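PDB 1J1I: meta cleavage compound hydrolase from Janthinobacterium, which probably hydrolyses a carbon-carbon bond of the meta-cleavage product formed in carbazole degradation, yielding anthranilate. Local coordinates for residues 49-54 against 70-75; 65-70 against 101-106. One frame throughout, in Å; residues are numbered along the deposited sequence.

Contact 1: 49-54 against 70-75; sequences AESEGN and AMDMLG
Ser51 and Asp72 meet through one carboxylate oxygen. Two hydrogen bonds end on Asp72 OD1. Ser51 N gives one, at 2.9 Å and fairly straight (162°), nearly in line with the C-O bond. Ser51 OG gives the other, at 2.6 Å, from the anti side. The two donors come from opposite faces of the carboxylate plane. With OG beside the backbone N (chi1 -59°), both donors of Ser51 can reach the same oxygen.

A second carboxylate caps the helix start. Glu50 is the N-cap of helix 51-55. Its chain is bent at chi2 (72°), which brings CD back toward the helix start. Glu50 OE1 accepts from Glu52 N and Glu50 OE2 from Gly53 N, the latter at 2.7 Å. Arg29 forms salt bridges with both Glu50 and Asp72 and would probably offset their like charges. An alanine in place of Asp72 would probably leave Ser51 N and OG without their shared acceptor and Arg29 with one carboxylate fewer.

Apolar packing is slight: Ala70 CB touches Ser51 CB at 3.7 Å.

The contact is buried. It joins the start of helix 51-55 to the C-terminal end of strand 67-71, which runs between strands 26-33 and 38-42 in the alpha/beta hydrolase sheet. Helix 179-190 packs on Glu50.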
ATOM      1  N   ALA A  49       5.233 -23.681  12.674  1.00 24.00           N
ATOM      2  CA  ALA A  49       5.575 -22.430  12.011  1.00 22.99           C
ATOM      3  C   ALA A  49       7.009 -22.048  12.343  1.00 22.57           C
ATOM      4  O   ALA A  49       7.426 -22.092  13.503  1.00 23.75           O
ATOM      5  CB  ALA A  49       4.623 -21.320  12.442  1.00 22.04           C
ATOM      6  N   GLU A  50       7.766 -21.695  11.312  1.00 21.53           N
ATOM      7  CA  GLU A  50       9.155 -21.284  11.477  1.00 20.83           C
ATOM      8  C   GLU A  50       9.628 -20.492  10.259  1.00 21.99           C
ATOM      9  O   GLU A  50       8.889 -20.328   9.284  1.00 25.06           O
ATOM     10  CB  GLU A  50      10.057 -22.502  11.756  1.00 20.06           C
ATOM     11  CG  GLU A  50       9.885 -23.688  10.817  1.00 26.65           C
ATOM     12  CD  GLU A  50      10.441 -23.420   9.433  1.00 26.35           C
ATOM     13  OE1 GLU A  50      11.663 -23.179   9.319  1.00 23.67           O
ATOM     14  OE2 GLU A  50       9.656 -23.448   8.463  1.00 25.29           O
ATOM     15  N   SER A  51      10.861 -20.006  10.321  1.00 20.78           N
ATOM     16  CA  SER A  51      11.426 -19.162   9.276  1.00 21.06           C
ATOM     17  C   SER A  51      11.461 -19.640   7.826  1.00 23.33           C
ATOM     18  O   SER A  51      11.132 -18.874   6.921  1.00 22.48           O
ATOM     19  CB  SER A  51      12.832 -18.726   9.693  1.00 22.53           C
ATOM     20  OG  SER A  51      12.786 -18.010  10.917  1.00 21.76           O
ATOM     21  N   GLU A  52      11.867 -20.883   7.590  1.00 19.88           N
ATOM     22  CA  GLU A  52      11.955 -21.373   6.219  1.00 24.03           C
ATOM     23  C   GLU A  52      10.589 -21.438   5.536  1.00 26.39           C
ATOM     24  O   GLU A  52      10.414 -20.906   4.439  1.00 26.84           O
ATOM     25  CB  GLU A  52      12.638 -22.744   6.197  1.00 22.40           C
ATOM     26  CG  GLU A  52      12.953 -23.283   4.812  1.00 39.00           C
ATOM     27  CD  GLU A  52      13.969 -24.414   4.861  1.00 45.85           C
ATOM     28  OE1 GLU A  52      13.769 -25.366   5.648  1.00 50.62           O
ATOM     29  OE2 GLU A  52      14.968 -24.349   4.113  1.00 49.52           O
ATOM     30  N   GLY A  53       9.626 -22.076   6.191  1.00 24.70           N
ATOM     31  CA  GLY A  53       8.295 -22.202   5.621  1.00 22.48           C
ATOM     32  C   GLY A  53       7.586 -20.870   5.433  1.00 26.59           C
ATOM     33  O   GLY A  53       6.808 -20.696   4.494  1.00 22.62           O
ATOM     34  N   ASN A  54       7.847 -19.919   6.321  1.00 23.32           N
ATOM     35  CA  ASN A  54       7.212 -18.612   6.221  1.00 26.50           C
ATOM     36  C   ASN A  54       7.849 -17.667   5.204  1.00 24.50           C
ATOM     37  O   ASN A  54       7.147 -16.920   4.529  1.00 25.27           O
ATOM     38  CB  ASN A  54       7.221 -17.896   7.582  1.00 25.27           C
ATOM     39  CG  ASN A  54       5.960 -18.148   8.397  1.00 23.15           C
ATOM     40  OD1 ASN A  54       5.448 -17.244   9.051  1.00 24.79           O
ATOM     41  ND2 ASN A  54       5.466 -19.376   8.370  1.00 27.16           N
ATOM     42  N   ALA A  70      16.022 -14.055   9.022  1.00 20.96           N
ATOM     43  CA  ALA A  70      14.752 -14.668   9.404  1.00 17.20           C
ATOM     44  C   ALA A  70      14.982 -15.462  10.691  1.00 20.49           C
ATOM     45  O   ALA A  70      15.617 -16.514  10.674  1.00 22.89           O
ATOM     46  CB  ALA A  70      14.254 -15.589   8.287  1.00 18.12           C
ATOM     47  N   MET A  71      14.447 -14.947  11.797  1.00 19.30           N
ATOM     48  CA  MET A  71      14.624 -15.545  13.125  1.00 20.70           C
ATOM     49  C   MET A  71      13.471 -16.406  13.633  1.00 21.67           C
ATOM     50  O   MET A  71      12.313 -16.015  13.534  1.00 19.87           O
ATOM     51  CB  MET A  71      14.866 -14.422  14.143  1.00 20.25           C
ATOM     52  CG  MET A  71      15.093 -14.876  15.589  1.00 17.88           C
ATOM     53  SD  MET A  71      14.672 -13.575  16.804  1.00 21.60           S
ATOM     54  CE  MET A  71      12.930 -13.986  17.118  1.00 19.89           C
ATOM     55  N   ASP A  72      13.797 -17.573  14.189  1.00 18.97           N
ATOM     56  CA  ASP A  72      12.774 -18.438  14.775  1.00 16.45           C
ATOM     57  C   ASP A  72      12.514 -17.914  16.183  1.00 20.73           C
ATOM     58  O   ASP A  72      13.454 -17.718  16.963  1.00 21.32           O
ATOM     59  CB  ASP A  72      13.258 -19.891  14.873  1.00 21.40           C
ATOM     60  CG  ASP A  72      13.100 -20.653  13.574  1.00 22.30           C
ATOM     61  OD1 ASP A  72      12.630 -20.062  12.571  1.00 23.61           O
ATOM     62  OD2 ASP A  72      13.450 -21.853  13.565  1.00 24.29           O
ATOM     63  N   MET A  73      11.249 -17.671  16.510  1.00 19.50           N
ATOM     64  CA  MET A  73      10.911 -17.182  17.837  1.00 18.60           C
ATOM     65  C   MET A  73      11.150 -18.232  18.914  1.00 23.23           C
ATOM     66  O   MET A  73      11.240 -19.429  18.639  1.00 17.18           O
ATOM     67  CB  MET A  73       9.442 -16.759  17.908  1.00 20.02           C
ATOM     68  CG  MET A  73       9.098 -15.491  17.126  1.00 18.48           C
ATOM     69  SD  MET A  73       7.401 -14.977  17.442  1.00 23.39           S
ATOM     70  CE  MET A  73       6.512 -16.101  16.364  1.00 17.58           C
ATOM     71  N   LEU A  74      11.249 -17.754  20.145  1.00 22.98           N
ATOM     72  CA  LEU A  74      11.428 -18.600  21.317  1.00 26.42           C
ATOM     73  C   LEU A  74      10.370 -19.702  21.286  1.00 26.06           C
ATOM     74  O   LEU A  74       9.176 -19.417  21.174  1.00 23.46           O
ATOM     75  CB  LEU A  74      11.239 -17.747  22.574  1.00 25.55           C
ATOM     76  CG  LEU A  74      11.215 -18.407  23.954  1.00 25.31           C
ATOM     77  CD1 LEU A  74      12.589 -18.969  24.294  1.00 23.06           C
ATOM     78  CD2 LEU A  74      10.792 -17.359  24.981  1.00 25.81           C
ATOM     79  N   GLY A  75      10.815 -20.953  21.376  1.00 22.33           N
ATOM     80  CA  GLY A  75       9.890 -22.075  21.374  1.00 22.98           C
ATOM     81  C   GLY A  75       9.463 -22.610  20.017  1.00 22.28           C
ATOM     82  O   GLY A  75       8.751 -23.613  19.947  1.00 24.48           O
TER

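Contact 2: 65-70 against 101-106; sequences HYRVIA and AMNFDG
Arg67 reaches Asn103 with an extended side chain: CG is anti to the backbone N, and the chain stays straight as far as NE. Asn103 CG takes the crowded position between its backbone N and carbonyl carbon (chi1 57°), which places CG within 3.7 Å of Arg67 NH2. The guanidinium then grips Asn103 end-on. Arg67 NH2 donates to Asn103 OD1 at 2.9 Å, nearly straight (165°) and in the guanidinium plane. Arg67 NH1 donates to the backbone Asn103 O at 3.2 Å, from above the carbonyl plane. A weak bond also runs from Arg67 NH1 to Asn103 OD1. Arg67 NE makes a salt bridge to Glu32 of strand 26-33, which with the Asn103 bonds probably limits rotation of the guanidinium.

The contact ties strand 67-71 of the alpha/beta hydrolase fold to the loop that leads from helix 88-101 into strand 108-113. Met102 is the first residue past that helix.

Apolar groups pack beside the polar grip. Phe104 turns its edge to Arg67, with CE2 3.6 Å from Arg67 NH1, and the ring and guanidinium planes stand 74° apart. Met102 CB covers one face of this ring near the rim. The bent Met102 chain brings CE within 3.7 Å of Arg67 NH2. Ile69 and Met102 meet tip to tip, Ile69 CD1 lying 4.0 Å from Met102 CE. Tyr30 of strand 26-33 touches both Ile69 and Met102.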
ATOM      1  N   HIS A  65      18.580  -6.429  -1.882  1.00 26.92           N
ATOM      2  CA  HIS A  65      18.809  -5.065  -1.418  1.00 29.39           C
ATOM      3  C   HIS A  65      19.149  -4.902   0.062  1.00 29.02           C
ATOM      4  O   HIS A  65      19.575  -3.826   0.474  1.00 28.37           O
ATOM      5  CB  HIS A  65      17.575  -4.216  -1.733  1.00 32.75           C
ATOM      6  CG  HIS A  65      17.152  -4.277  -3.167  1.00 42.28           C
ATOM      7  ND1 HIS A  65      17.895  -3.721  -4.186  1.00 42.06           N
ATOM      8  CD2 HIS A  65      16.077  -4.854  -3.756  1.00 42.78           C
ATOM      9  CE1 HIS A  65      17.296  -3.953  -5.340  1.00 45.04           C
ATOM     10  NE2 HIS A  65      16.191  -4.639  -5.108  1.00 44.19           N
ATOM     11  N   TYR A  66      18.952  -5.952   0.858  1.00 25.83           N
ATOM     12  CA  TYR A  66      19.235  -5.870   2.292  1.00 25.03           C
ATOM     13  C   TYR A  66      19.825  -7.150   2.862  1.00 23.06           C
ATOM     14  O   TYR A  66      19.831  -8.193   2.210  1.00 23.87           O
ATOM     15  CB  TYR A  66      17.951  -5.581   3.082  1.00 27.66           C
ATOM     16  CG  TYR A  66      17.253  -4.301   2.715  1.00 26.13           C
ATOM     17  CD1 TYR A  66      16.342  -4.254   1.660  1.00 28.91           C
ATOM     18  CD2 TYR A  66      17.539  -3.119   3.394  1.00 21.99           C
ATOM     19  CE1 TYR A  66      15.736  -3.055   1.288  1.00 29.14           C
ATOM     20  CE2 TYR A  66      16.943  -1.917   3.032  1.00 29.91           C
ATOM     21  CZ  TYR A  66      16.045  -1.890   1.977  1.00 28.77           C
ATOM     22  OH  TYR A  66      15.479  -0.696   1.603  1.00 28.72           O
ATOM     23  N   ARG A  67      20.324  -7.051   4.092  1.00 22.69           N
ATOM     24  CA  ARG A  67      20.850  -8.212   4.797  1.00 23.08           C
ATOM     25  C   ARG A  67      19.600  -8.773   5.471  1.00 23.40           C
ATOM     26  O   ARG A  67      19.092  -8.192   6.431  1.00 24.24           O
ATOM     27  CB  ARG A  67      21.866  -7.799   5.867  1.00 22.87           C
ATOM     28  CG  ARG A  67      22.469  -8.981   6.612  1.00 22.76           C
ATOM     29  CD  ARG A  67      23.341  -8.541   7.776  1.00 26.07           C
ATOM     30  NE  ARG A  67      23.836  -9.691   8.526  1.00 27.28           N
ATOM     31  CZ  ARG A  67      24.437  -9.616   9.709  1.00 24.98           C
ATOM     32  NH1 ARG A  67      24.621  -8.440  10.292  1.00 23.55           N
ATOM     33  NH2 ARG A  67      24.855 -10.724  10.305  1.00 26.13           N
ATOM     34  N   VAL A  68      19.099  -9.891   4.956  1.00 20.00           N
ATOM     35  CA  VAL A  68      17.890 -10.508   5.488  1.00 20.33           C
ATOM     36  C   VAL A  68      18.182 -11.542   6.572  1.00 21.14           C
ATOM     37  O   VAL A  68      18.981 -12.459   6.377  1.00 22.77           O
ATOM     38  CB  VAL A  68      17.084 -11.178   4.363  1.00 23.12           C
ATOM     39  CG1 VAL A  68      15.803 -11.760   4.923  1.00 17.06           C
ATOM     40  CG2 VAL A  68      16.787 -10.162   3.258  1.00 23.55           C
ATOM     41  N   ILE A  69      17.510 -11.391   7.708  1.00 20.46           N
ATOM     42  CA  ILE A  69      17.686 -12.283   8.852  1.00 20.64           C
ATOM     43  C   ILE A  69      16.316 -12.788   9.312  1.00 21.27           C
ATOM     44  O   ILE A  69      15.538 -12.037   9.903  1.00 22.23           O
ATOM     45  CB  ILE A  69      18.370 -11.525  10.023  1.00 19.94           C
ATOM     46  CG1 ILE A  69      19.746 -10.996   9.586  1.00 22.33           C
ATOM     47  CG2 ILE A  69      18.474 -12.427  11.249  1.00 18.41           C
ATOM     48  CD1 ILE A  69      20.823 -12.062   9.379  1.00 27.37           C
ATOM     49  N   ALA A  70      16.022 -14.055   9.022  1.00 20.96           N
ATOM     50  CA  ALA A  70      14.752 -14.668   9.404  1.00 17.20           C
ATOM     51  C   ALA A  70      14.982 -15.462  10.691  1.00 20.49           C
ATOM     52  O   ALA A  70      15.617 -16.514  10.674  1.00 22.89           O
ATOM     53  CB  ALA A  70      14.254 -15.589   8.287  1.00 18.12           C
ATOM     54  N   ALA A 101      22.391  -9.556  20.419  1.00 21.77           N
ATOM     55  CA  ALA A 101      23.389 -10.598  20.193  1.00 22.04           C
ATOM     56  C   ALA A 101      23.923 -10.607  18.761  1.00 26.29           C
ATOM     57  O   ALA A 101      25.049 -11.053  18.513  1.00 21.60           O
ATOM     58  CB  ALA A 101      22.801 -11.965  20.539  1.00 20.82           C
ATOM     59  N   MET A 102      23.114 -10.136  17.816  1.00 21.67           N
ATOM     60  CA  MET A 102      23.544 -10.090  16.424  1.00 24.43           C
ATOM     61  C   MET A 102      24.543  -8.954  16.213  1.00 23.24           C
ATOM     62  O   MET A 102      24.657  -8.048  17.036  1.00 24.73           O
ATOM     63  CB  MET A 102      22.338  -9.920  15.492  1.00 20.36           C
ATOM     64  CG  MET A 102      21.521 -11.196  15.307  1.00 23.86           C
ATOM     65  SD  MET A 102      22.504 -12.567  14.631  1.00 24.79           S
ATOM     66  CE  MET A 102      22.611 -12.081  12.914  1.00 26.07           C
ATOM     67  N   ASN A 103      25.280  -9.015  15.111  1.00 27.28           N
ATOM     68  CA  ASN A 103      26.273  -7.994  14.820  1.00 37.26           C
ATOM     69  C   ASN A 103      25.710  -6.884  13.941  1.00 38.49           C
ATOM     70  O   ASN A 103      25.966  -6.838  12.734  1.00 38.89           O
ATOM     71  CB  ASN A 103      27.510  -8.638  14.171  1.00 38.83           C
ATOM     72  CG  ASN A 103      27.184  -9.415  12.903  1.00 40.59           C
ATOM     73  OD1 ASN A 103      26.156 -10.094  12.817  1.00 32.44           O
ATOM     74  ND2 ASN A 103      28.076  -9.336  11.915  1.00 34.86           N
ATOM     75  N   PHE A 104      24.937  -5.992  14.559  1.00 33.94           N
ATOM     76  CA  PHE A 104      24.332  -4.872  13.845  1.00 29.03           C
ATOM     77  C   PHE A 104      25.010  -3.564  14.221  1.00 25.17           C
ATOM     78  O   PHE A 104      25.192  -3.267  15.400  1.00 25.58           O
ATOM     79  CB  PHE A 104      22.844  -4.785  14.176  1.00 26.72           C
ATOM     80  CG  PHE A 104      22.064  -5.999  13.769  1.00 21.01           C
ATOM     81  CD1 PHE A 104      21.016  -6.459  14.559  1.00 25.14           C
ATOM     82  CD2 PHE A 104      22.357  -6.669  12.585  1.00 22.11           C
ATOM     83  CE1 PHE A 104      20.268  -7.568  14.175  1.00 21.83           C
ATOM     84  CE2 PHE A 104      21.616  -7.778  12.192  1.00 23.67           C
ATOM     85  CZ  PHE A 104      20.566  -8.229  12.991  1.00 24.72           C
ATOM     86  N   ASP A 105      25.377  -2.776  13.216  1.00 29.49           N
ATOM     87  CA  ASP A 105      26.038  -1.497  13.460  1.00 34.99           C
ATOM     88  C   ASP A 105      25.052  -0.436  13.925  1.00 35.14           C
ATOM     89  O   ASP A 105      25.435   0.518  14.605  1.00 35.67           O
ATOM     90  CB  ASP A 105      26.739  -0.998  12.190  1.00 43.81           C
ATOM     91  CG  ASP A 105      27.669  -2.032  11.590  1.00 52.58           C
ATOM     92  OD1 ASP A 105      28.460  -2.634  12.347  1.00 57.32           O
ATOM     93  OD2 ASP A 105      27.617  -2.234  10.357  1.00 55.67           O
ATOM     94  N   GLY A 106      23.785  -0.601  13.553  1.00 31.24           N
ATOM     95  CA  GLY A 106      22.774   0.367  13.939  1.00 29.99           C
ATOM     96  C   GLY A 106      21.404  -0.249  14.157  1.00 29.82           C
ATOM     97  O   GLY A 106      21.287  -1.368  14.656  1.00 26.01           O
TER

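How the contacts relate
Both contacts use strand 67-71, but different parts of it. Ala70 lies in a segment of each but makes contact only in contact 1. Contact 1 lies at the strand's C-terminal end, its centre about 8 Å from the centre of the chain, and all its touching residues are buried. Contact 2 lies nearer the strand's start, its centre about 16 Å from that of the chain, and is only partly buried. In contact 1 a carboxylate accepts from the start of a short helix. In contact 2 a guanidinium donates to a surface loop and has apolar side chains beside it. Contact 1 is also closer to the probable nucleophile Ser114, whereas contact 2 is away from the catalytic residues.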